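Local coordinates for protein congerin II (Conger myriaster, PDB 1IS3) that binds beta-galactosides such as lactose as a homodimeric galectin, although its physiological role is not yet known, at residues 9-14 with 90-95; 28-33 with 45-50; 78-83 with 99-104. All coordinates share one frame; numbering follows the deposited sequence.

Contact 1: 9-14 with 90-95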
loop_
_atom_site.group_PDB
_atom_site.type_symbol
_atom_site.label_atom_id
_atom_site.label_comp_id
_atom_site.label_asym_id
_atom_site.label_seq_id
_atom_site.Cartn_x
_atom_site.Cartn_y
_atom_site.Cartn_z
ATOM N N ILE A 9 4.075 3.559 5.068
ATOM C CA ILE A 9 5.200 3.069 4.340
ATOM C C ILE A 9 5.692 4.378 3.705
ATOM O O ILE A 9 5.124 4.844 2.700
ATOM C CB ILE A 9 4.777 2.022 3.277
ATOM C CG1 ILE A 9 4.018 0.861 3.957
ATOM C CG2 ILE A 9 6.039 1.548 2.542
ATOM C CD1 ILE A 9 3.375 -0.165 3.007
ATOM N N PRO A 10 6.711 5.014 4.285
ATOM C CA PRO A 10 7.123 6.358 3.904
ATOM C C PRO A 10 7.428 6.509 2.412
ATOM O O PRO A 10 8.243 5.755 1.877
ATOM C CB PRO A 10 8.323 6.644 4.794
ATOM C CG PRO A 10 8.071 5.768 6.022
ATOM C CD PRO A 10 7.552 4.496 5.380
ATOM N N PHE A 11 6.783 7.463 1.719
ATOM C CA PHE A 11 7.111 7.828 0.332
ATOM C C PHE A 11 8.093 9.000 0.481
ATOM O O PHE A 11 7.743 10.125 0.830
ATOM C CB PHE A 11 5.838 8.255 -0.395
ATOM C CG PHE A 11 5.997 8.712 -1.849
ATOM C CD1 PHE A 11 7.089 8.345 -2.651
ATOM C CD2 PHE A 11 4.983 9.497 -2.414
ATOM C CE1 PHE A 11 7.148 8.752 -3.984
ATOM C CE2 PHE A 11 5.040 9.906 -3.754
ATOM C CZ PHE A 11 6.119 9.529 -4.525
ATOM N N LYS A 12 9.363 8.688 0.293
ATOM C CA LYS A 12 10.478 9.601 0.513
ATOM C C LYS A 12 11.050 10.117 -0.792
ATOM O O LYS A 12 10.844 9.546 -1.872
ATOM C CB LYS A 12 11.581 8.868 1.302
ATOM C CG LYS A 12 10.977 8.432 2.636
ATOM C CD LYS A 12 11.778 7.298 3.160
ATOM C CE LYS A 12 13.045 7.880 3.717
ATOM N NZ LYS A 12 14.202 7.118 3.242
ATOM N N LEU A 13 11.756 11.240 -0.640
ATOM C CA LEU A 13 12.530 11.885 -1.695
ATOM C C LEU A 13 13.321 10.849 -2.480
ATOM O O LEU A 13 14.081 10.042 -1.915
ATOM C CB LEU A 13 13.458 12.862 -1.017
ATOM C CG LEU A 13 13.507 14.361 -1.294
ATOM C CD1 LEU A 13 12.199 15.085 -1.154
ATOM C CD2 LEU A 13 14.425 14.936 -0.211
ATOM N N GLY A 14 13.046 10.772 -3.786
ATOM C CA GLY A 14 13.811 9.861 -4.619
ATOM C C GLY A 14 13.146 8.508 -4.872
ATOM O O GLY A 14 13.645 7.734 -5.691
ATOM N N ILE A 90 4.449 8.954 -9.874
ATOM C CA ILE A 90 4.756 10.183 -9.169
ATOM C C ILE A 90 6.125 10.064 -8.506
ATOM O O ILE A 90 6.469 9.013 -7.939
ATOM C CB ILE A 90 3.647 10.455 -8.100
ATOM C CG1 ILE A 90 2.279 10.534 -8.763
ATOM C CG2 ILE A 90 3.977 11.742 -7.314
ATOM C CD1 ILE A 90 1.103 10.562 -7.779
ATOM N N THR A 91 6.930 11.107 -8.596
ATOM C CA THR A 91 8.152 11.216 -7.821
ATOM C C THR A 91 8.230 12.693 -7.393
ATOM O O THR A 91 7.408 13.506 -7.862
ATOM C CB THR A 91 9.389 10.799 -8.682
ATOM O OG1 THR A 91 9.026 9.593 -9.306
ATOM C CG2 THR A 91 10.667 10.587 -7.871
ATOM N N PHE A 92 9.168 13.072 -6.525
ATOM C CA PHE A 92 9.222 14.449 -6.094
ATOM C C PHE A 92 10.578 14.792 -5.523
ATOM O O PHE A 92 11.353 13.890 -5.147
ATOM C CB PHE A 92 8.130 14.724 -5.028
ATOM C CG PHE A 92 8.287 13.987 -3.702
ATOM C CD1 PHE A 92 7.761 12.706 -3.548
ATOM C CD2 PHE A 92 8.987 14.586 -2.632
ATOM C CE1 PHE A 92 7.940 12.030 -2.334
ATOM C CE2 PHE A 92 9.156 13.902 -1.426
ATOM C CZ PHE A 92 8.635 12.627 -1.279
ATOM N N ASP A 93 10.909 16.086 -5.550
ATOM C CA ASP A 93 12.053 16.512 -4.773
ATOM C C ASP A 93 11.521 17.567 -3.814
ATOM O O ASP A 93 10.301 17.736 -3.750
ATOM C CB ASP A 93 13.152 17.083 -5.664
ATOM C CG ASP A 93 12.782 18.208 -6.610
ATOM O OD1 ASP A 93 13.482 18.302 -7.612
ATOM O OD2 ASP A 93 11.833 18.949 -6.366
ATOM N N THR A 94 12.357 18.387 -3.145
ATOM C CA THR A 94 11.760 19.326 -2.178
ATOM C C THR A 94 11.015 20.490 -2.764
ATOM O O THR A 94 10.333 21.230 -2.072
ATOM C CB THR A 94 12.768 19.952 -1.206
ATOM O OG1 THR A 94 13.839 20.456 -1.992
ATOM C CG2 THR A 94 13.130 18.962 -0.088
ATOM N N HIS A 95 11.151 20.658 -4.073
ATOM C CA HIS A 95 10.475 21.761 -4.737
ATOM C C HIS A 95 9.302 21.424 -5.632
ATOM O O HIS A 95 8.419 22.270 -5.814
ATOM C CB HIS A 95 11.457 22.547 -5.589
ATOM C CG HIS A 95 12.452 23.244 -4.692
ATOM N ND1 HIS A 95 13.740 22.965 -4.508
ATOM C CD2 HIS A 95 12.096 24.258 -3.829
ATOM C CE1 HIS A 95 14.169 23.770 -3.548
ATOM N NE2 HIS A 95 13.171 24.539 -3.154
HETATM O O HOH W 1 10.093 10.913 -4.564
#

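Contact 2: 28-33 with 45-50. With GAL (beta-D-galactopyranose), chain B; BGC (beta-D-glucopyranose), chain C.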
loop_
_atom_site.group_PDB
_atom_site.type_symbol
_atom_site.label_atom_id
_atom_site.label_comp_id
_atom_site.label_asym_id
_atom_site.label_seq_id
_atom_site.Cartn_x
_atom_site.Cartn_y
_atom_site.Cartn_z
ATOM N N THR A 28 -18.001 10.681 -11.820
ATOM C CA THR A 28 -18.095 12.143 -11.750
ATOM C C THR A 28 -16.617 12.655 -11.670
ATOM O O THR A 28 -16.165 13.496 -12.460
ATOM C CB THR A 28 -19.087 12.155 -10.520
ATOM O OG1 THR A 28 -20.211 12.971 -10.829
ATOM C CG2 THR A 28 -18.355 12.372 -9.269
ATOM N N ARG A 29 -15.818 12.134 -10.721
ATOM C CA ARG A 29 -14.428 12.519 -10.472
ATOM C C ARG A 29 -13.776 11.501 -9.535
ATOM O O ARG A 29 -14.463 10.797 -8.774
ATOM C CB ARG A 29 -14.373 13.913 -9.822
ATOM C CG ARG A 29 -15.143 13.932 -8.510
ATOM C CD ARG A 29 -15.510 15.278 -7.932
ATOM N NE ARG A 29 -14.395 15.927 -7.321
ATOM C CZ ARG A 29 -14.401 16.479 -6.089
ATOM N NH1 ARG A 29 -13.293 17.059 -5.687
ATOM N NH2 ARG A 29 -15.414 16.464 -5.238
ATOM N N PHE A 30 -12.474 11.396 -9.541
ATOM C CA PHE A 30 -11.770 10.609 -8.521
ATOM C C PHE A 30 -10.442 11.336 -8.290
ATOM O O PHE A 30 -9.963 12.075 -9.170
ATOM C CB PHE A 30 -11.486 9.160 -8.946
ATOM C CG PHE A 30 -10.443 8.936 -10.032
ATOM C CD1 PHE A 30 -10.814 9.013 -11.387
ATOM C CD2 PHE A 30 -9.104 8.670 -9.677
ATOM C CE1 PHE A 30 -9.841 8.836 -12.390
ATOM C CE2 PHE A 30 -8.152 8.493 -10.683
ATOM C CZ PHE A 30 -8.518 8.584 -12.037
ATOM N N SER A 31 -9.806 11.157 -7.139
ATOM C CA SER A 31 -8.523 11.813 -6.917
ATOM C C SER A 31 -7.452 10.868 -6.397
ATOM O O SER A 31 -7.801 9.866 -5.769
ATOM C CB SER A 31 -8.674 12.969 -5.923
ATOM O OG SER A 31 -9.188 12.639 -4.641
ATOM N N ILE A 32 -6.194 11.217 -6.621
ATOM C CA ILE A 32 -5.065 10.538 -6.012
ATOM C C ILE A 32 -4.499 11.603 -5.036
ATOM O O ILE A 32 -4.308 12.788 -5.391
ATOM C CB ILE A 32 -4.017 10.153 -7.098
ATOM C CG1 ILE A 32 -4.637 9.126 -8.077
ATOM C CG2 ILE A 32 -2.731 9.620 -6.408
ATOM C CD1 ILE A 32 -3.850 9.022 -9.446
ATOM N N ASN A 33 -4.184 11.191 -3.810
ATOM C CA ASN A 33 -3.805 12.126 -2.746
ATOM C C ASN A 33 -2.537 11.653 -2.040
ATOM O O ASN A 33 -2.467 10.457 -1.725
ATOM C CB ASN A 33 -4.933 12.220 -1.710
ATOM C CG ASN A 33 -6.224 12.680 -2.344
ATOM O OD1 ASN A 33 -6.378 13.868 -2.582
ATOM N ND2 ASN A 33 -7.149 11.809 -2.722
ATOM N N MET A 45 -4.682 15.361 -6.703
ATOM C CA MET A 45 -4.800 15.423 -8.144
ATOM C C MET A 45 -6.209 14.895 -8.441
ATOM O O MET A 45 -6.501 13.683 -8.331
ATOM C CB MET A 45 -3.738 14.537 -8.705
ATOM C CG MET A 45 -3.827 14.482 -10.193
ATOM S SD MET A 45 -2.591 13.290 -10.785
ATOM C CE MET A 45 -2.461 14.039 -12.364
ATOM N N ASP A 46 -7.134 15.784 -8.781
ATOM C CA ASP A 46 -8.503 15.410 -9.004
ATOM C C ASP A 46 -8.760 15.286 -10.501
ATOM O O ASP A 46 -8.323 16.123 -11.299
ATOM C CB ASP A 46 -9.375 16.472 -8.352
ATOM C CG ASP A 46 -10.801 16.031 -8.122
ATOM O OD1 ASP A 46 -11.064 14.849 -7.953
ATOM O OD2 ASP A 46 -11.687 16.878 -8.101
ATOM N N HIS A 47 -9.449 14.224 -10.891
ATOM C CA HIS A 47 -9.699 13.895 -12.284
ATOM C C HIS A 47 -11.183 14.125 -12.478
ATOM O O HIS A 47 -11.991 13.333 -11.975
ATOM C CB HIS A 47 -9.362 12.422 -12.601
ATOM C CG HIS A 47 -7.958 12.007 -12.208
ATOM N ND1 HIS A 47 -7.484 11.908 -10.953
ATOM C CD2 HIS A 47 -6.981 11.580 -13.064
ATOM C CE1 HIS A 47 -6.260 11.427 -11.009
ATOM N NE2 HIS A 47 -5.982 11.236 -12.279
ATOM N N ARG A 48 -11.567 15.216 -13.152
ATOM C CA ARG A 48 -12.980 15.587 -13.208
ATOM C C ARG A 48 -13.589 15.303 -14.566
ATOM O O ARG A 48 -13.238 15.954 -15.564
ATOM C CB ARG A 48 -13.133 17.072 -12.888
ATOM C CG ARG A 48 -12.769 17.372 -11.430
ATOM C CD ARG A 48 -12.731 18.877 -11.115
ATOM N NE ARG A 48 -12.303 19.107 -9.726
ATOM C CZ ARG A 48 -12.392 20.268 -9.056
ATOM N NH1 ARG A 48 -11.973 20.371 -7.782
ATOM N NH2 ARG A 48 -12.868 21.332 -9.681
ATOM N N PHE A 49 -14.492 14.317 -14.586
ATOM C CA PHE A 49 -15.232 13.988 -15.793
ATOM C C PHE A 49 -16.385 14.962 -15.895
ATOM O O PHE A 49 -16.586 15.550 -16.967
ATOM C CB PHE A 49 -15.786 12.575 -15.749
ATOM C CG PHE A 49 -14.604 11.624 -15.824
ATOM C CD1 PHE A 49 -13.966 11.218 -14.632
ATOM C CD2 PHE A 49 -14.120 11.210 -17.089
ATOM C CE1 PHE A 49 -12.838 10.406 -14.710
ATOM C CE2 PHE A 49 -12.982 10.385 -17.146
ATOM C CZ PHE A 49 -12.344 9.988 -15.966
ATOM N N SER A 50 -17.150 15.113 -14.804
ATOM C CA SER A 50 -18.191 16.139 -14.752
ATOM C C SER A 50 -18.377 16.541 -13.292
ATOM O O SER A 50 -18.852 15.759 -12.462
ATOM C CB SER A 50 -19.517 15.598 -15.352
ATOM O OG SER A 50 -20.517 16.608 -15.552
HETATM C C1 GAL B . -12.939 21.820 -4.708
HETATM C C2 GAL B . -13.435 20.425 -4.347
HETATM C C3 GAL B . -12.428 19.708 -3.460
HETATM C C4 GAL B . -11.044 19.721 -4.116
HETATM C C5 GAL B . -10.661 21.160 -4.436
HETATM C C6 GAL B . -9.325 21.265 -5.122
HETATM O O2 GAL B . -14.670 20.528 -3.666
HETATM O O3 GAL B . -12.852 18.371 -3.247
HETATM O O4 GAL B . -11.042 18.942 -5.306
HETATM O O5 GAL B . -11.640 21.751 -5.311
HETATM O O6 GAL B . -8.973 22.620 -5.331
HETATM C C2 BGC C . -13.638 25.526 -7.662
HETATM C C3 BGC C . -13.656 24.022 -7.392
HETATM C C4 BGC C . -13.695 23.780 -5.887
HETATM C C5 BGC C . -14.898 24.517 -5.274
HETATM C C6 BGC C . -14.938 24.415 -3.764
HETATM C C1 BGC C . -14.863 26.161 -7.011
HETATM O O1 BGC C . -14.834 27.533 -7.214
HETATM O O2 BGC C . -13.652 25.771 -9.061
HETATM O O3 BGC C . -12.509 23.415 -7.958
HETATM O O4 BGC C . -13.815 22.369 -5.633
HETATM O O5 BGC C . -14.841 25.921 -5.598
HETATM O O6 BGC C . -13.734 24.906 -3.191
#

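Contact 3: 78-83 with 99-104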
loop_
_atom_site.group_PDB
_atom_site.type_symbol
_atom_site.label_atom_id
_atom_site.label_comp_id
_atom_site.label_asym_id
_atom_site.label_seq_id
_atom_site.Cartn_x
_atom_site.Cartn_y
_atom_site.Cartn_z
ATOM N N PHE A 78 -5.931 15.213 -20.474
ATOM C CA PHE A 78 -6.884 14.351 -19.837
ATOM C C PHE A 78 -7.020 13.074 -20.648
ATOM O O PHE A 78 -8.056 12.838 -21.280
ATOM C CB PHE A 78 -8.218 15.098 -19.730
ATOM C CG PHE A 78 -9.141 14.528 -18.655
ATOM C CD1 PHE A 78 -10.256 13.754 -19.011
ATOM C CD2 PHE A 78 -8.862 14.782 -17.306
ATOM C CE1 PHE A 78 -11.095 13.237 -18.010
ATOM C CE2 PHE A 78 -9.697 14.263 -16.315
ATOM C CZ PHE A 78 -10.810 13.494 -16.666
ATOM N N PRO A 79 -6.048 12.168 -20.627
ATOM C CA PRO A 79 -6.124 10.909 -21.359
ATOM C C PRO A 79 -6.905 9.854 -20.543
ATOM O O PRO A 79 -6.393 8.739 -20.333
ATOM C CB PRO A 79 -4.646 10.592 -21.592
ATOM C CG PRO A 79 -4.032 11.003 -20.265
ATOM C CD PRO A 79 -4.718 12.339 -20.021
ATOM N N PHE A 80 -8.096 10.137 -20.043
ATOM C CA PHE A 80 -8.795 9.211 -19.178
ATOM C C PHE A 80 -10.134 8.918 -19.814
ATOM O O PHE A 80 -10.743 9.842 -20.370
ATOM C CB PHE A 80 -9.038 9.823 -17.779
ATOM C CG PHE A 80 -7.740 10.198 -17.097
ATOM C CD1 PHE A 80 -6.975 9.215 -16.470
ATOM C CD2 PHE A 80 -7.267 11.511 -17.173
ATOM C CE1 PHE A 80 -5.718 9.554 -15.932
ATOM C CE2 PHE A 80 -6.026 11.830 -16.638
ATOM C CZ PHE A 80 -5.246 10.863 -16.023
ATOM N N THR A 81 -10.603 7.677 -19.737
ATOM C CA THR A 81 -11.912 7.316 -20.207
ATOM C C THR A 81 -12.656 6.561 -19.113
ATOM O O THR A 81 -12.083 5.668 -18.478
ATOM C CB THR A 81 -11.783 6.449 -21.474
ATOM O OG1 THR A 81 -11.127 7.249 -22.445
ATOM C CG2 THR A 81 -13.127 6.003 -22.039
ATOM N N LYS A 82 -13.922 6.888 -18.859
ATOM C CA LYS A 82 -14.737 6.139 -17.904
ATOM C C LYS A 82 -14.825 4.658 -18.311
ATOM O O LYS A 82 -14.989 4.352 -19.497
ATOM C CB LYS A 82 -16.147 6.718 -17.853
ATOM C CG LYS A 82 -16.191 8.123 -17.235
ATOM C CD LYS A 82 -17.596 8.735 -17.113
ATOM C CE LYS A 82 -18.105 9.174 -18.474
ATOM N NZ LYS A 82 -19.453 9.701 -18.396
ATOM N N GLY A 83 -14.674 3.760 -17.330
ATOM C CA GLY A 83 -14.694 2.326 -17.532
ATOM C C GLY A 83 -13.323 1.757 -17.913
ATOM O O GLY A 83 -13.153 0.518 -17.987
ATOM N N ILE A 99 4.598 14.278 -12.048
ATOM C CA ILE A 99 3.550 13.305 -12.293
ATOM C C ILE A 99 3.608 12.902 -13.762
ATOM O O ILE A 99 3.700 13.783 -14.632
ATOM C CB ILE A 99 2.170 13.941 -11.944
ATOM C CG1 ILE A 99 2.087 14.400 -10.497
ATOM C CG2 ILE A 99 1.091 12.891 -12.136
ATOM C CD1 ILE A 99 1.314 15.719 -10.381
ATOM N N GLN A 100 3.528 11.607 -14.060
ATOM C CA GLN A 100 3.493 11.148 -15.441
ATOM C C GLN A 100 2.208 10.377 -15.630
ATOM O O GLN A 100 1.839 9.523 -14.818
ATOM C CB GLN A 100 4.683 10.276 -15.741
ATOM C CG GLN A 100 4.662 9.918 -17.239
ATOM C CD GLN A 100 6.054 9.791 -17.864
ATOM O OE1 GLN A 100 6.249 10.041 -19.062
ATOM N NE2 GLN A 100 7.106 9.433 -17.111
ATOM N N LEU A 101 1.444 10.772 -16.649
ATOM C CA LEU A 101 0.135 10.187 -16.947
ATOM C C LEU A 101 0.266 8.917 -17.814
ATOM O O LEU A 101 1.366 8.611 -18.302
ATOM C CB LEU A 101 -0.752 11.252 -17.643
ATOM C CG LEU A 101 -0.817 12.619 -16.960
ATOM C CD1 LEU A 101 -1.652 13.563 -17.793
ATOM C CD2 LEU A 101 -1.392 12.461 -15.544
ATOM N N SER A 102 -0.850 8.187 -18.028
ATOM C CA SER A 102 -0.904 6.927 -18.815
ATOM C C SER A 102 -0.337 7.057 -20.228
ATOM O O SER A 102 0.348 6.149 -20.716
ATOM C CB SER A 102 -2.357 6.395 -18.985
ATOM O OG SER A 102 -3.242 6.515 -17.859
ATOM N N ASN A 103 -0.570 8.205 -20.893
ATOM C CA ASN A 103 -0.092 8.418 -22.260
ATOM C C ASN A 103 1.313 9.010 -22.330
ATOM O O ASN A 103 1.779 9.345 -23.425
ATOM C CB ASN A 103 -1.052 9.336 -23.000
ATOM C CG ASN A 103 -1.084 10.745 -22.412
ATOM O OD1 ASN A 103 -0.714 10.987 -21.246
ATOM N ND2 ASN A 103 -1.545 11.740 -23.165
ATOM N N GLY A 104 2.021 9.176 -21.201
ATOM C CA GLY A 104 3.373 9.709 -21.223
ATOM C C GLY A 104 3.415 11.205 -20.978
ATOM O O GLY A 104 4.485 11.751 -20.763
HETATM O O HOH W 2 -5.987 6.305 -18.860
#

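Contact 1: 9-14 with 90-95
Phe92 reaches Phe11 and Leu13 with almost every atom of its ring. The ring leaves CB with CG placed between the backbone N and the carbonyl carbon (chi1 65°). This turns one ring edge toward Phe11 and the other toward Leu13. On the first edge, CD1 lies 3.7 Å from Phe11 CZ. The next atom, CE1, sits over the centre of the Phe11 ring, 3.6 Å above its plane. The two rings form a T-shaped (edge-to-face) pair, with planes at 90°. At the tip, CZ meets the backbone carbonyl: it is 3.4 Å from Phe11 O, which lies in the plane of the Phe92 ring. Returning along the other edge, CE2 touches Leu13 CD1 at 3.3 Å, a tight fit, and CD2 follows against the same methyl.

The contact joins the two sheets of the galectin beta sandwich, away from the sugar site. Strand 10-12 belongs to one sheet, beside strand 117-125, and strand 85-92 belongs to the other. The short segments 10-12 and 90-92 run at 62° to each other, with axes 8.5 Å apart, so side chains rather than strand pairing join them. Phe118 and Phe97 add further rings around Phe92.

Phe11 also reaches Ile90. Its CZ comes to 3.5 Å from Ile90 O, which lies at the ring edge, and its CE2 packs on Ile90 CG2. Leu13 CD1 extends past Phe92 to Thr94 CG2. A water bridges Lys12 O and Phe92 N, accepting from the latter at 3.1 Å.

Contact 2: 28-33 with 45-50
Arg29 grips Asp46 side-on, with two nitrogens on one carboxylate oxygen. Arg29 NE donates to Asp46 OD2 at 3.0 Å, on the syn lone pair of that oxygen. Arg29 NH1 reaches the same OD2 at 2.9 Å, from above the carboxylate plane. The Arg29 chain bends at its third torsion (chi3 -76°), which brings this edge of the guanidinium to the acid. Arg48 NE adds a third bond to Asp46 OD2, at 2.8 Å, on the anti side and tilted out of the carboxylate plane.

This salt-bridge network lies on the sugar-binding face of an antiparallel beta hairpin in the galectin sandwich. The carboxylate probably offsets the repulsion between the two arginines. Both also bond lactose, and the shared carboxylate is consistent with fixing their orientation. Arg29 NH1 donates a nearly straight bond to galactose O3 (2.8 Å). Arg48 NH1 reaches galactose O5 at 2.8 Å and also O4. Arg48 NH2 binds glucose O3 at 2.7 Å and has a salt bridge to Asp54. The galactose is also hydrogen-bonded to His44, Tyr51, Asn61 and Glu72.

The backbone joins Phe30 to His47 and Ile32 to Met45 as hydrogen-bonded pairs. At the hairpin's open end, Thr28 O accepts from both Phe49 N and Ser50 N.

The opposite face is mainly rings and aliphatic groups, with His47 as its polar member. Phe30 and His47 form an offset stack, with centroids 3.9 Å apart and planes at 11°. Ile32 CD1 packs on His47 CE1, and Phe49 CE1 meets the edge of the Phe30 ring. His47 ND1 donates to Phe30 O at 3.1 Å, from 42° above the carbonyl plane, beside the bond from His47 N to that same oxygen.

Contact 3: 78-83 with 99-104
The Phe80 ring meets Leu101 at its edge. Leu101 CD2 lies near the ring plane, 4.2 Å from Phe80 CZ. One face of the same ring carries Pro79 CG, offset toward the rim, and Phe78 CG lies at the edge in plane. Phe80 CD2 in turn sits over a face of the Phe78 ring. The second flat group is the carboxamide of Asn103, which lies against Pro79. Pro79 CG is 3.5 Å from Asn103 OD1, and Pro79 CB is 3.7 Å from Asn103 ND2. The Asn103 side chain stands between its own backbone N and carbonyl carbon (chi1 65°), which brings the amide to the proline. A polar partner of the amide lies outside the contact: ND2 donates to Glu105 OE2.

Leu101 is forked over the two residues of the loop. While CD2 serves Phe80, CD1 packs on Pro79 CD at 4.0 Å.

The parts joined are a loop and a turn of the galectin sandwich. Residues 78-83 lie in the loop between strand 68-75 and strand 85-92. Residues 101-104 form a type I beta turn between strands 96-100 and 106-110, closed by Gly104 N to Leu101 O at 3.0 Å. Pro79 is the centre of an inverse gamma turn, with a weak bond from Phe80 N to Phe78 O. His47 meets Phe80 edge-to-face, and Phe86 touches it as well.

A water bridges the two segments. It is hydrogen-bonded to Pro79 O at 2.9 Å and to Ser102 OG at the same distance. Ser102 OG bonds Gln87 N as well. The direct contacts between loop and turn are thus van der Waals, one of them to the amide oxygen of Asn103, and the water adds a polar link.

All three contacts belong to one galectin beta sandwich. Contact 2 lies about 8 Å from the centre of the chain, and contact 1 is on the opposite side of that centre, about 22 Å from contact 2. Contact 3 is about 12 Å from contact 2 and 21 Å from contact 1, measured between centres. Along the chain, contact 2 falls between the two segments of contact 1, while the segments of contacts 1 and 3 alternate. Contacts 1 and 3 share the five-stranded sheet through neighbouring strands 85-92 and 96-100. Phe78, Phe80 and Leu101 of contact 3 pack behind the hairpin of contact 2. The hairpin face away from the sugar thus packs into the interior between the sheets.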